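PDB 3CGX: putative nucleotide-diphospho-sugar transferase from Desulfovibrio desulfuricans subsp. desulfuricans, which is of unknown specific function but probably transfers a sugar from a nucleotide-diphosphate-activated donor to an acceptor, as many GT-A-fold enzymes do. Local coordinates for residues H38-D42 / S213-L218; A138-Y144 / L186-D191; L198-R203 / I226-I231. The contacts are given in a common frame with arbitrary orientation. Numbering follows the deposited sequence.

Overall arrangement
Interactions 1 and 3 are both partly buried and share the C-terminal helical region: interaction 1 docks helix 214-221 on helix 29-47 of the α/β core, while interaction 3 packs the C-terminal tail on helix 195-204. Their centres lie 16 Å apart, and they touch where Y216 CE2 meets Y202 CD1 at 3.6 Å and F39 CZ meets L198 CD1 at 4.2 Å. Interaction 2, a surface contact closer to the chain centre, instead joins a hairpin loop of the sheet to the loop after strand 183-185. The chemistry differs accordingly: a carboxylate at a helix start in 1, hydrated acids in 2, and two stacked arginines sharing one aspartate in 3.

Interaction 1: residues H38-D42 / S213-L218; sequences HFVQD and SSTYAL
Residues 38-42, an inner part of helix 29-47, are helical throughout; in 213-218 the helix starts at S214, after the N-cap S213. The short axes run nearly antiparallel, at 150°, and approach to 9.1 Å. The nearest CA pairs are H38 with T215 (5.2 Å) and D42 with S213 (6.5 Å), so the start of the second helix faces D42. S213, at phi/psi -79/160 and chi1 p, accepts from Y216 N through its OG (3.0 Å) and also bonds to F210. D42, chi1 m, of the other helix takes a further NH of the first turn, which has no acceptor within its helix: T215 N donates to D42 OD2 (2.8 Å), and T215 OG1, with chi1 m, donates to the same D42 OD2 (2.7 Å). Helix 29-47 is the longer of the two helices in the β-α-β crossover from strand 5-11 to the parallel strand 53-58, and V40 on its other side packs on F9 and V11; the contact therefore ties the C-terminal helices to the α/β sheet. S214 OG, chi1 p, bridges two side chains, accepting from H38 ND1 (2.8 Å) and donating to D42 OD1 (2.6 Å); serine is short enough to fit between them. H38 (chi1 m) offers one ring face to L218, with H38 CD2 4.3 Å from L218 CD2. The F39 ring reaches T215, with F39 CE1 3.6 Å from T215 CG2. Water 1 accepts from Q41 NE2 (2.9 Å) and donates to S214 OG (3.3 Å), while Q41 OE1 bonds to W72.

Interaction 2: residues A138-Y144 / L186-D191; sequences AFDGGYY and LPDWND
F139, chi1 m, lays one ring face over N190: N190 CB sits 4.0 Å from the F139 ring centroid, 16° off the normal, a CH-pi contact, while D188 CB lies at the ring edge, 3.9 Å from F139 CE1. P187-D191 run extended (W189 at -146/150) without forming a regular strand. The backbones meet in a single bridge, A138 with W189 (CA-CA 5.0 Å), where W189 O accepts from F139 N (3.1 Å) and makes a CA-H...O contact with A138 CA (3.2 Å). Residues 138-141 form a type I turn in the hairpin loop between strands 133-137 and 143-149, closed by A138 N to G142 O (3.0 Å). D140, chi1 p, adds an Asx turn, D140 OD1 accepting from G142 N (2.9 Å). At phi/psi 109/-7, G141 leaves no room for a CB beside the preceding carbonyl. The Y144 side chain (chi1 p) points toward 186-191, the loop between strand 183-185 and helix 195-204: Y144 CE2 packs on W189 CB (3.6 Å), and Y144 OH donates to P187 O (2.6 Å) and also bonds to Y116. Water 2 links the loops, accepting from D140 N (3.2 Å) and D191 N (3.0 Å) and able to donate to D191 OD2 (3.1 Å). D140 OD2 and D191 OD2 lie 3.6 Å apart; no metal is modelled, but GT-A enzymes often bind one through acidic residues, so a cation site is possible, not established.

Interaction 3: residues L198-R203 / I226-I231; sequences LNVLYR and IRQYDI
Residues 198-203 of helix 195-204 receive the type I turn I226-Y229, at the end of helix 223-226, and the tail after it; N199 and I226 are nearest (CA-CA 5.7 Å). I226, chi1 m, is the main bump, wedged between L198 and Y202: I226 CD1 is 4.1 Å from L198 CD2, I226 CG2 3.8 Å from Y202 CD2, and L219 adds to the hollow. I231 CD1 presses tightly against V200 CG2, at a short 3.3 Å. The N199 amide (chi1 t) reaches into the turn: N199 ND2 donates to I226 O and D230 OD1, each at 2.9 Å, while N199 OD1 accepts from R203 NH1 (2.9 Å), which also donates to I231 O (3.0 Å). The R203 and R227 guanidiniums stack flat, centres 4.6 Å apart. D230 completes a salt-bridge network: D230 OD1 takes R227 NE (2.8 Å), and R203 NH1 - D230 OD1 (3.5 Å) is a salt bridge without a hydrogen bond, the oxygen lying out of plane. One carboxylate thus partly offsets the repulsion between two arginines.

Interaction 1: residues H38-D42 / S213-L218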
loop_
_atom_site.group_PDB
_atom_site.type_symbol
_atom_site.label_atom_id
_atom_site.label_comp_id
_atom_site.label_asym_id
_atom_site.label_seq_id
_atom_site.Cartn_x
_atom_site.Cartn_y
_atom_site.Cartn_z
ATOM N N HIS A 38 4.615 -6.483 -10.717
ATOM C CA HIS A 38 5.808 -6.848 -9.951
ATOM C C HIS A 38 5.946 -6.116 -8.611
ATOM O O HIS A 38 6.525 -6.704 -7.660
ATOM C CB HIS A 38 7.060 -6.708 -10.821
ATOM C CG HIS A 38 7.179 -7.840 -11.788
ATOM N ND1 HIS A 38 7.760 -9.040 -11.436
ATOM C CD2 HIS A 38 6.647 -8.020 -13.020
ATOM C CE1 HIS A 38 7.660 -9.883 -12.451
ATOM N NE2 HIS A 38 6.984 -9.291 -13.422
ATOM N N PHE A 39 5.437 -4.892 -8.523
ATOM C CA PHE A 39 5.450 -4.158 -7.245
ATOM C C PHE A 39 4.704 -5.039 -6.249
ATOM O O PHE A 39 5.158 -5.282 -5.119
ATOM C CB PHE A 39 4.692 -2.844 -7.288
ATOM C CG PHE A 39 5.369 -1.714 -8.056
ATOM C CD1 PHE A 39 6.481 -1.920 -8.855
ATOM C CD2 PHE A 39 4.785 -0.459 -8.065
ATOM C CE1 PHE A 39 7.024 -0.875 -9.584
ATOM C CE2 PHE A 39 5.338 0.601 -8.812
ATOM C CZ PHE A 39 6.450 0.353 -9.587
ATOM N N VAL A 40 3.538 -5.515 -6.691
ATOM C CA VAL A 40 2.640 -6.264 -5.811
ATOM C C VAL A 40 3.247 -7.607 -5.388
ATOM O O VAL A 40 3.290 -7.985 -4.198
ATOM C CB VAL A 40 1.194 -6.422 -6.417
ATOM C CG1 VAL A 40 0.376 -7.398 -5.591
ATOM C CG2 VAL A 40 0.458 -5.041 -6.516
ATOM N N GLN A 41 3.717 -8.347 -6.378
ATOM C CA GLN A 41 4.414 -9.611 -6.110
ATOM C C GLN A 41 5.554 -9.480 -5.143
ATOM O O GLN A 41 5.700 -10.279 -4.228
ATOM C CB GLN A 41 4.955 -10.233 -7.398
ATOM C CG GLN A 41 3.858 -10.749 -8.255
ATOM C CD GLN A 41 4.327 -11.204 -9.616
ATOM O OE1 GLN A 41 3.519 -11.273 -10.517
ATOM N NE2 GLN A 41 5.647 -11.509 -9.782
ATOM N N ASP A 42 6.400 -8.496 -5.355
ATOM C CA ASP A 42 7.533 -8.306 -4.485
ATOM C C ASP A 42 7.120 -7.950 -3.069
ATOM O O ASP A 42 7.684 -8.493 -2.100
ATOM C CB ASP A 42 8.497 -7.217 -5.008
ATOM C CG ASP A 42 9.203 -7.615 -6.302
ATOM O OD1 ASP A 42 9.165 -8.788 -6.654
ATOM O OD2 ASP A 42 9.749 -6.724 -6.966
ATOM N N SER A 213 15.147 -7.699 -6.210
ATOM C CA SER A 213 13.739 -7.907 -6.500
ATOM C C SER A 213 13.452 -8.097 -7.989
ATOM O O SER A 213 14.248 -7.718 -8.848
ATOM C CB SER A 213 12.903 -6.729 -5.975
ATOM O OG SER A 213 13.152 -5.514 -6.688
ATOM N N SER A 214 12.294 -8.692 -8.266
ATOM C CA SER A 214 11.830 -8.900 -9.639
ATOM C C SER A 214 11.509 -7.552 -10.250
ATOM O O SER A 214 11.786 -7.334 -11.423
ATOM C CB SER A 214 10.647 -9.845 -9.735
ATOM O OG SER A 214 9.495 -9.282 -9.199
ATOM N N THR A 215 10.986 -6.626 -9.461
ATOM C CA THR A 215 10.772 -5.264 -9.932
ATOM C C THR A 215 12.089 -4.650 -10.410
ATOM O O THR A 215 12.174 -4.144 -11.552
ATOM C CB THR A 215 10.151 -4.347 -8.876
ATOM O OG1 THR A 215 8.846 -4.810 -8.620
ATOM C CG2 THR A 215 10.041 -2.823 -9.381
ATOM N N TYR A 216 13.126 -4.712 -9.569
ATOM C CA TYR A 216 14.397 -4.088 -9.949
ATOM C C TYR A 216 14.979 -4.756 -11.200
ATOM O O TYR A 216 15.593 -4.063 -12.078
ATOM C CB TYR A 216 15.405 -4.065 -8.786
ATOM C CG TYR A 216 16.636 -3.235 -9.110
ATOM C CD1 TYR A 216 17.701 -3.806 -9.756
ATOM C CD2 TYR A 216 16.725 -1.872 -8.773
ATOM C CE1 TYR A 216 18.808 -3.090 -10.067
ATOM C CE2 TYR A 216 17.857 -1.150 -9.087
ATOM C CZ TYR A 216 18.879 -1.767 -9.733
ATOM O OH TYR A 216 20.024 -1.074 -10.058
ATOM N N ALA A 217 14.822 -6.076 -11.317
ATOM C CA ALA A 217 15.267 -6.759 -12.554
ATOM C C ALA A 217 14.602 -6.141 -13.801
ATOM O O ALA A 217 15.244 -5.970 -14.862
ATOM C CB ALA A 217 14.998 -8.305 -12.507
ATOM N N LEU A 218 13.307 -5.883 -13.732
ATOM C CA LEU A 218 12.589 -5.186 -14.776
ATOM C C LEU A 218 13.111 -3.796 -15.084
ATOM O O LEU A 218 13.160 -3.381 -16.193
ATOM C CB LEU A 218 11.151 -5.014 -14.384
ATOM C CG LEU A 218 10.123 -5.771 -15.127
ATOM C CD1 LEU A 218 10.220 -5.519 -16.615
ATOM C CD2 LEU A 218 10.465 -7.140 -14.777
HETATM O O HOH W 1 7.966 -11.987 -8.164
#

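Interaction 2: residues A138-Y144 / L186-D191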
loop_
_atom_site.group_PDB
_atom_site.type_symbol
_atom_site.label_atom_id
_atom_site.label_comp_id
_atom_site.label_asym_id
_atom_site.label_seq_id
_atom_site.Cartn_x
_atom_site.Cartn_y
_atom_site.Cartn_z
ATOM N N ALA A 138 3.208 10.002 2.969
ATOM C CA ALA A 138 3.712 9.880 1.601
ATOM C C ALA A 138 4.166 11.269 1.126
ATOM O O ALA A 138 3.654 12.283 1.594
ATOM C CB ALA A 138 2.624 9.310 0.667
ATOM N N PHE A 139 5.127 11.308 0.215
ATOM C CA PHE A 139 5.613 12.581 -0.354
ATOM C C PHE A 139 4.482 13.353 -1.027
ATOM O O PHE A 139 4.499 14.567 -1.056
ATOM C CB PHE A 139 6.655 12.345 -1.421
ATOM C CG PHE A 139 7.999 11.914 -0.921
ATOM C CD1 PHE A 139 8.177 11.323 0.320
ATOM C CD2 PHE A 139 9.102 12.015 -1.774
ATOM C CE1 PHE A 139 9.464 10.886 0.734
ATOM C CE2 PHE A 139 10.360 11.586 -1.372
ATOM C CZ PHE A 139 10.530 11.018 -0.105
ATOM N N ASP A 140 3.483 12.645 -1.532
ATOM C CA ASP A 140 2.392 13.262 -2.331
ATOM C C ASP A 140 1.259 13.923 -1.516
ATOM O O ASP A 140 0.309 14.468 -2.083
ATOM C CB ASP A 140 1.776 12.244 -3.293
ATOM C CG ASP A 140 0.857 11.237 -2.588
ATOM O OD1 ASP A 140 0.657 11.316 -1.335
ATOM O OD2 ASP A 140 0.306 10.382 -3.313
ATOM N N GLY A 141 1.345 13.856 -0.203
ATOM C CA GLY A 141 0.443 14.599 0.661
ATOM C C GLY A 141 -0.570 13.742 1.394
ATOM O O GLY A 141 -1.328 14.224 2.244
ATOM N N GLY A 142 -0.593 12.467 1.036
ATOM C CA GLY A 142 -1.452 11.508 1.700
ATOM C C GLY A 142 -0.627 10.625 2.611
ATOM O O GLY A 142 0.373 11.058 3.178
ATOM N N TYR A 143 -1.071 9.390 2.740
ATOM C CA TYR A 143 -0.382 8.384 3.579
ATOM C C TYR A 143 -0.373 7.022 2.913
ATOM O O TYR A 143 -1.307 6.670 2.220
ATOM C CB TYR A 143 -0.986 8.337 4.979
ATOM C CG TYR A 143 -2.481 8.116 5.108
ATOM C CD1 TYR A 143 -3.016 6.826 5.139
ATOM C CD2 TYR A 143 -3.363 9.197 5.226
ATOM C CE1 TYR A 143 -4.379 6.630 5.291
ATOM C CE2 TYR A 143 -4.748 9.001 5.394
ATOM C CZ TYR A 143 -5.245 7.714 5.436
ATOM O OH TYR A 143 -6.599 7.473 5.617
ATOM N N TYR A 144 0.709 6.285 3.116
ATOM C CA TYR A 144 0.901 4.992 2.511
ATOM C C TYR A 144 0.544 3.855 3.477
ATOM O O TYR A 144 0.421 2.684 3.081
ATOM C CB TYR A 144 2.344 4.827 2.036
ATOM C CG TYR A 144 3.388 4.841 3.158
ATOM C CD1 TYR A 144 3.674 3.677 3.923
ATOM C CD2 TYR A 144 4.105 5.981 3.434
ATOM C CE1 TYR A 144 4.625 3.680 4.929
ATOM C CE2 TYR A 144 5.066 5.989 4.465
ATOM C CZ TYR A 144 5.342 4.837 5.185
ATOM O OH TYR A 144 6.284 4.942 6.189
ATOM N N LEU A 186 5.526 7.010 11.061
ATOM C CA LEU A 186 6.535 6.187 10.382
ATOM C C LEU A 186 7.265 7.096 9.430
ATOM O O LEU A 186 6.823 8.228 9.215
ATOM C CB LEU A 186 5.905 5.047 9.589
ATOM C CG LEU A 186 5.153 4.001 10.410
ATOM C CD1 LEU A 186 4.314 3.167 9.481
ATOM C CD2 LEU A 186 6.130 3.152 11.201
ATOM N N PRO A 187 8.385 6.625 8.849
ATOM C CA PRO A 187 9.153 7.473 7.946
ATOM C C PRO A 187 8.387 7.920 6.715
ATOM O O PRO A 187 7.525 7.213 6.213
ATOM C CB PRO A 187 10.312 6.543 7.523
ATOM C CG PRO A 187 10.438 5.574 8.620
ATOM C CD PRO A 187 9.040 5.310 9.017
ATOM N N ASP A 188 8.728 9.084 6.196
ATOM C CA ASP A 188 8.151 9.496 4.913
ATOM C C ASP A 188 8.636 8.529 3.794
ATOM O O ASP A 188 9.779 8.023 3.810
ATOM C CB ASP A 188 8.581 10.880 4.496
ATOM C CG ASP A 188 8.254 11.963 5.516
ATOM O OD1 ASP A 188 7.562 11.739 6.522
ATOM O OD2 ASP A 188 8.755 13.069 5.305
ATOM N N TRP A 189 7.753 8.267 2.839
ATOM C CA TRP A 189 8.083 7.390 1.717
ATOM C C TRP A 189 7.392 7.858 0.450
ATOM O O TRP A 189 6.353 8.526 0.513
ATOM C CB TRP A 189 7.676 5.937 2.006
ATOM C CG TRP A 189 8.668 4.924 1.447
ATOM C CD1 TRP A 189 8.616 4.291 0.230
ATOM C CD2 TRP A 189 9.862 4.440 2.089
ATOM N NE1 TRP A 189 9.698 3.470 0.084
ATOM C CE2 TRP A 189 10.456 3.512 1.230
ATOM C CE3 TRP A 189 10.470 4.690 3.325
ATOM C CZ2 TRP A 189 11.662 2.868 1.539
ATOM C CZ3 TRP A 189 11.626 4.014 3.640
ATOM C CH2 TRP A 189 12.225 3.136 2.753
ATOM N N ASN A 190 8.023 7.591 -0.689
ATOM C CA ASN A 190 7.444 7.948 -2.028
ATOM C C ASN A 190 6.693 6.823 -2.701
ATOM O O ASN A 190 7.215 5.734 -2.907
ATOM C CB ASN A 190 8.510 8.454 -3.016
ATOM C CG ASN A 190 7.910 9.284 -4.222
ATOM O OD1 ASN A 190 6.982 10.118 -4.068
ATOM N ND2 ASN A 190 8.490 9.087 -5.404
ATOM N N ASP A 191 5.449 7.124 -3.045
ATOM C CA ASP A 191 4.616 6.279 -3.896
ATOM C C ASP A 191 5.192 6.421 -5.298
ATOM O O ASP A 191 5.585 7.523 -5.703
ATOM C CB ASP A 191 3.133 6.722 -3.933
ATOM C CG ASP A 191 2.373 6.507 -2.575
ATOM O OD1 ASP A 191 2.169 5.359 -2.134
ATOM O OD2 ASP A 191 1.928 7.502 -1.974
HETATM O O HOH W 2 4.009 9.712 -2.571
HETATM O O HOH W 3 0.199 6.731 -0.384
#

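Interaction 3: residues L198-R203 / I226-I231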
loop_
_atom_site.group_PDB
_atom_site.type_symbol
_atom_site.label_atom_id
_atom_site.label_comp_id
_atom_site.label_asym_id
_atom_site.label_seq_id
_atom_site.Cartn_x
_atom_site.Cartn_y
_atom_site.Cartn_z
ATOM N N LEU A 198 9.667 6.598 -10.871
ATOM C CA LEU A 198 10.279 5.314 -11.269
ATOM C C LEU A 198 11.803 5.470 -11.431
ATOM O O LEU A 198 12.607 4.577 -11.047
ATOM C CB LEU A 198 9.667 4.779 -12.572
ATOM C CG LEU A 198 9.947 3.327 -12.971
ATOM C CD1 LEU A 198 9.145 2.401 -12.034
ATOM C CD2 LEU A 198 9.584 2.991 -14.445
ATOM N N ASN A 199 12.197 6.590 -12.034
ATOM C CA ASN A 199 13.617 6.906 -12.187
ATOM C C ASN A 199 14.342 6.994 -10.830
ATOM O O ASN A 199 15.453 6.453 -10.655
ATOM C CB ASN A 199 13.777 8.195 -12.971
ATOM C CG ASN A 199 15.215 8.596 -13.163
ATOM O OD1 ASN A 199 15.763 9.296 -12.312
ATOM N ND2 ASN A 199 15.806 8.268 -14.335
ATOM N N VAL A 200 13.704 7.648 -9.869
ATOM C CA VAL A 200 14.280 7.775 -8.505
ATOM C C VAL A 200 14.311 6.418 -7.820
ATOM O O VAL A 200 15.338 6.062 -7.198
ATOM C CB VAL A 200 13.494 8.778 -7.629
ATOM C CG1 VAL A 200 14.009 8.745 -6.166
ATOM C CG2 VAL A 200 13.513 10.185 -8.256
ATOM N N LEU A 201 13.235 5.646 -7.971
ATOM C CA LEU A 201 13.157 4.294 -7.386
ATOM C C LEU A 201 14.372 3.497 -7.856
ATOM O O LEU A 201 15.069 2.826 -7.070
ATOM C CB LEU A 201 11.879 3.537 -7.768
ATOM C CG LEU A 201 11.662 2.074 -7.315
ATOM C CD1 LEU A 201 11.455 1.938 -5.776
ATOM C CD2 LEU A 201 10.462 1.405 -8.065
ATOM N N TYR A 202 14.615 3.586 -9.156
ATOM C CA TYR A 202 15.709 2.846 -9.831
ATOM C C TYR A 202 17.077 3.307 -9.381
ATOM O O TYR A 202 17.923 2.505 -8.985
ATOM C CB TYR A 202 15.592 3.005 -11.371
ATOM C CG TYR A 202 16.630 2.232 -12.207
ATOM C CD1 TYR A 202 16.908 0.883 -11.942
ATOM C CD2 TYR A 202 17.274 2.834 -13.276
ATOM C CE1 TYR A 202 17.823 0.178 -12.713
ATOM C CE2 TYR A 202 18.192 2.134 -14.052
ATOM C CZ TYR A 202 18.457 0.807 -13.743
ATOM O OH TYR A 202 19.331 0.129 -14.518
ATOM N N ARG A 203 17.291 4.608 -9.371
ATOM C CA ARG A 203 18.635 5.102 -9.162
ATOM C C ARG A 203 19.080 5.104 -7.697
ATOM O O ARG A 203 20.273 5.040 -7.422
ATOM C CB ARG A 203 18.780 6.458 -9.761
ATOM C CG ARG A 203 18.742 6.385 -11.311
ATOM C CD ARG A 203 18.455 7.699 -11.894
ATOM N NE ARG A 203 19.585 8.568 -11.757
ATOM C CZ ARG A 203 19.490 9.895 -11.743
ATOM N NH1 ARG A 203 18.304 10.512 -11.831
ATOM N NH2 ARG A 203 20.579 10.609 -11.637
ATOM N N ILE A 226 14.490 4.257 -18.788
ATOM C CA ILE A 226 14.381 4.971 -17.496
ATOM C C ILE A 226 15.361 6.110 -17.332
ATOM O O ILE A 226 14.996 7.181 -16.850
ATOM C CB ILE A 226 14.452 4.004 -16.301
ATOM C CG1 ILE A 226 13.285 3.038 -16.358
ATOM C CG2 ILE A 226 14.471 4.758 -14.945
ATOM C CD1 ILE A 226 13.467 1.881 -15.382
ATOM N N ARG A 227 16.585 5.911 -17.806
ATOM C CA ARG A 227 17.637 6.935 -17.728
ATOM C C ARG A 227 17.468 8.151 -18.670
ATOM O O ARG A 227 18.287 9.061 -18.671
ATOM C CB ARG A 227 19.016 6.266 -17.933
ATOM C CG ARG A 227 19.444 5.305 -16.790
ATOM C CD ARG A 227 19.357 5.902 -15.389
ATOM N NE ARG A 227 20.068 7.177 -15.286
ATOM C CZ ARG A 227 21.355 7.266 -15.043
ATOM N NH1 ARG A 227 22.045 6.148 -14.916
ATOM N NH2 ARG A 227 21.953 8.449 -14.944
ATOM N N GLN A 228 16.406 8.136 -19.481
ATOM C CA GLN A 228 16.037 9.265 -20.314
ATOM C C GLN A 228 15.099 10.206 -19.531
ATOM O O GLN A 228 14.675 11.238 -20.058
ATOM C CB GLN A 228 15.374 8.818 -21.602
ATOM C CG GLN A 228 16.335 8.077 -22.542
ATOM C CD GLN A 228 15.679 7.756 -23.841
ATOM O OE1 GLN A 228 15.664 8.585 -24.744
ATOM N NE2 GLN A 228 15.146 6.556 -23.963
ATOM N N TYR A 229 14.807 9.840 -18.289
ATOM C CA TYR A 229 13.922 10.648 -17.413
ATOM C C TYR A 229 14.598 10.931 -16.088
ATOM O O TYR A 229 13.995 10.859 -15.021
ATOM C CB TYR A 229 12.526 9.982 -17.259
ATOM C CG TYR A 229 11.822 9.839 -18.574
ATOM C CD1 TYR A 229 11.070 10.888 -19.093
ATOM C CD2 TYR A 229 12.021 8.715 -19.372
ATOM C CE1 TYR A 229 10.511 10.810 -20.311
ATOM C CE2 TYR A 229 11.453 8.643 -20.642
ATOM C CZ TYR A 229 10.666 9.694 -21.086
ATOM O OH TYR A 229 10.082 9.703 -22.350
ATOM N N ASP A 230 15.906 11.194 -16.147
ATOM C CA ASP A 230 16.643 11.501 -14.928
ATOM C C ASP A 230 16.183 12.826 -14.338
ATOM O O ASP A 230 16.055 13.819 -15.041
ATOM C CB ASP A 230 18.126 11.690 -15.180
ATOM C CG ASP A 230 18.887 10.393 -15.377
ATOM O OD1 ASP A 230 18.345 9.332 -15.101
ATOM O OD2 ASP A 230 20.084 10.471 -15.740
ATOM N N ILE A 231 15.995 12.840 -13.042
ATOM C CA ILE A 231 15.762 14.082 -12.346
ATOM C C ILE A 231 16.959 14.257 -11.415
ATOM O O ILE A 231 17.500 13.271 -10.882
ATOM C CB ILE A 231 14.408 14.103 -11.566
ATOM C CG1 ILE A 231 14.086 12.771 -10.939
ATOM C CG2 ILE A 231 13.224 14.365 -12.457
ATOM C CD1 ILE A 231 12.823 12.853 -10.125
#